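Local coordinates for protein chitooligosaccharide oxidase (Gibberella zeae, PDB 6Y0R) that oxidises the C1 hydroxyl of chitooligosaccharides to the corresponding lactones, using a bicovalently bound FAD and reducing molecular oxygen to hydrogen peroxide, at residues Y252-F257 / M376-G381. Sequence-based numbering, arbitrary orientation.
Sequences YDFQEF and MDITGG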
loop_
_atom_site.group_PDB
_atom_site.type_symbol
_atom_site.label_atom_id
_atom_site.label_comp_id
_atom_site.label_asym_id
_atom_site.label_seq_id
_atom_site.Cartn_x
_atom_site.Cartn_y
_atom_site.Cartn_z
ATOM N N TYR A 252 3.971 23.754 7.604
ATOM C CA TYR A 252 3.769 23.661 9.057
ATOM C C TYR A 252 2.301 23.926 9.384
ATOM O O TYR A 252 1.708 23.210 10.168
ATOM C CB TYR A 252 4.690 24.627 9.793
ATOM C CG TYR A 252 4.592 24.505 11.295
ATOM C CD1 TYR A 252 5.257 23.498 11.964
ATOM C CD2 TYR A 252 3.855 25.400 12.047
ATOM C CE1 TYR A 252 5.182 23.388 13.341
ATOM C CE2 TYR A 252 3.735 25.282 13.417
ATOM C CZ TYR A 252 4.446 24.299 14.072
ATOM O OH TYR A 252 4.353 24.170 15.429
ATOM N N ASP A 253 1.694 24.923 8.748
ATOM C CA ASP A 253 0.280 25.272 9.000
ATOM C C ASP A 253 -0.623 24.145 8.516
ATOM O O ASP A 253 -1.589 23.803 9.205
ATOM C CB ASP A 253 -0.118 26.557 8.311
ATOM C CG ASP A 253 0.489 27.798 8.948
ATOM O OD1 ASP A 253 0.935 27.712 10.136
ATOM O OD2 ASP A 253 0.523 28.821 8.234
ATOM N N PHE A 254 -0.260 23.519 7.400
ATOM C CA PHE A 254 -0.986 22.331 6.899
ATOM C C PHE A 254 -0.959 21.235 7.962
ATOM O O PHE A 254 -1.981 20.638 8.322
ATOM C CB PHE A 254 -0.330 21.876 5.592
ATOM C CG PHE A 254 -0.961 20.693 4.895
ATOM C CD1 PHE A 254 -2.170 20.801 4.240
ATOM C CD2 PHE A 254 -0.315 19.477 4.887
ATOM C CE1 PHE A 254 -2.720 19.704 3.592
ATOM C CE2 PHE A 254 -0.860 18.378 4.229
ATOM C CZ PHE A 254 -2.079 18.489 3.598
ATOM N N GLN A 255 0.243 20.884 8.427
ATOM C CA GLN A 255 0.400 19.864 9.477
ATOM C C GLN A 255 -0.436 20.210 10.729
ATOM O O GLN A 255 -1.104 19.318 11.267
ATOM C CB GLN A 255 1.877 19.751 9.815
ATOM C CG GLN A 255 2.115 18.999 11.104
ATOM C CD GLN A 255 3.558 19.037 11.534
ATOM O OE1 GLN A 255 3.996 19.921 12.293
ATOM N NE2 GLN A 255 4.326 18.136 10.990
ATOM N N GLU A 256 -0.319 21.434 11.237
ATOM C CA GLU A 256 -1.009 21.833 12.499
ATOM C C GLU A 256 -2.517 21.758 12.307
ATOM O O GLU A 256 -3.217 21.359 13.267
ATOM C CB GLU A 256 -0.584 23.236 12.918
ATOM C CG GLU A 256 0.877 23.287 13.333
ATOM C CD GLU A 256 1.252 22.272 14.393
ATOM O OE1 GLU A 256 2.013 21.341 14.095
ATOM O OE2 GLU A 256 0.771 22.400 15.522
ATOM N N PHE A 257 -3.037 22.173 11.141
ATOM C CA PHE A 257 -4.476 22.037 10.827
ATOM C C PHE A 257 -4.856 20.561 10.892
ATOM O O PHE A 257 -5.873 20.180 11.450
ATOM C CB PHE A 257 -4.810 22.662 9.475
ATOM C CG PHE A 257 -6.249 22.528 9.071
ATOM C CD1 PHE A 257 -7.192 23.468 9.482
ATOM C CD2 PHE A 257 -6.659 21.497 8.266
ATOM C CE1 PHE A 257 -8.519 23.336 9.112
ATOM C CE2 PHE A 257 -7.983 21.375 7.879
ATOM C CZ PHE A 257 -8.915 22.305 8.282
ATOM N N MET A 376 2.854 14.394 0.857
ATOM C CA MET A 376 2.845 14.417 2.328
ATOM C C MET A 376 1.405 14.256 2.824
ATOM O O MET A 376 0.608 15.175 2.645
ATOM C CB MET A 376 3.426 15.718 2.871
ATOM C CG MET A 376 3.513 15.689 4.352
ATOM S SD MET A 376 4.304 17.130 5.008
ATOM C CE MET A 376 3.006 18.318 4.808
ATOM N N ASP A 377 1.084 13.082 3.354
ATOM C CA ASP A 377 -0.288 12.711 3.748
ATOM C C ASP A 377 -0.428 12.956 5.250
ATOM O O ASP A 377 0.449 12.533 5.988
ATOM C CB ASP A 377 -0.575 11.250 3.426
ATOM C CG ASP A 377 -0.253 10.773 2.012
ATOM O OD1 ASP A 377 -0.247 11.593 1.106
ATOM O OD2 ASP A 377 0.050 9.548 1.854
ATOM N N ILE A 378 -1.555 13.519 5.698
ATOM C CA ILE A 378 -1.853 13.555 7.158
ATOM C C ILE A 378 -2.518 12.228 7.501
ATOM O O ILE A 378 -3.653 11.968 7.004
ATOM C CB ILE A 378 -2.744 14.773 7.521
ATOM C CG1 ILE A 378 -2.063 16.071 7.108
ATOM C CG2 ILE A 378 -3.026 14.709 9.010
ATOM C CD1 ILE A 378 -3.007 17.209 6.790
ATOM N N THR A 379 -1.816 11.309 8.164
ATOM C CA THR A 379 -2.408 10.027 8.605
ATOM C C THR A 379 -2.995 10.165 10.013
ATOM O O THR A 379 -3.872 9.377 10.323
ATOM C CB THR A 379 -1.379 8.889 8.618
ATOM O OG1 THR A 379 -0.344 9.164 9.561
ATOM C CG2 THR A 379 -0.762 8.696 7.258
ATOM N N GLY A 380 -2.458 11.053 10.843
ATOM C CA GLY A 380 -2.820 11.108 12.278
ATOM C C GLY A 380 -3.715 12.282 12.641
ATOM O O GLY A 380 -4.501 12.794 11.800
ATOM N N GLY A 381 -3.579 12.691 13.905
ATOM C CA GLY A 381 -4.366 13.766 14.506
ATOM C C GLY A 381 -5.362 13.174 15.493
ATOM O O GLY A 381 -5.624 11.965 15.458
#
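With chi1 at -178°, Phe-254 swings its ring off the helix toward the strand, where Met-376 and Ile-378 meet it; Met-376 runs extended through its first two torsions and bends only at chi3 (75°), which turns its methyl to the ring. The two strand side chains use different parts of that ring. Ile-378 CD1 lies over one face, 3.8 Å from the centroid of the Phe-254 ring and 24° off the normal, a geometry that qualifies as a CH-pi contact. Its displacement toward the rim is evident from the nearest ring atom, Phe-254 CE2, at 3.5 Å from Ile-378 CD1. Met-376 CE instead sits at the edge, near the ring plane, 3.5 Å from Phe-254 CD2, so it is the methyl and not the sulfur that makes the closest approach. Face and edge contacts together should restrict tilting of the ring. No hydrogen bond crosses between the segments; the closest approaches are between carbon atoms of buried apolar side chains. Met-376 and Ile-378, two apart on the strand, both point toward the helix, consistent with strand alternation. Phe-354 of helix 351-367 also packs on Met-376, extending the apolar layer to a second helix. The arrangement joins helix 247-260 to strand 371-378, an interior strand of a seven-stranded antiparallel sheet, and is consistent with the helix-covered sheet of the substrate-binding domain in FAD-linked oxidases of the berberine bridge enzyme type.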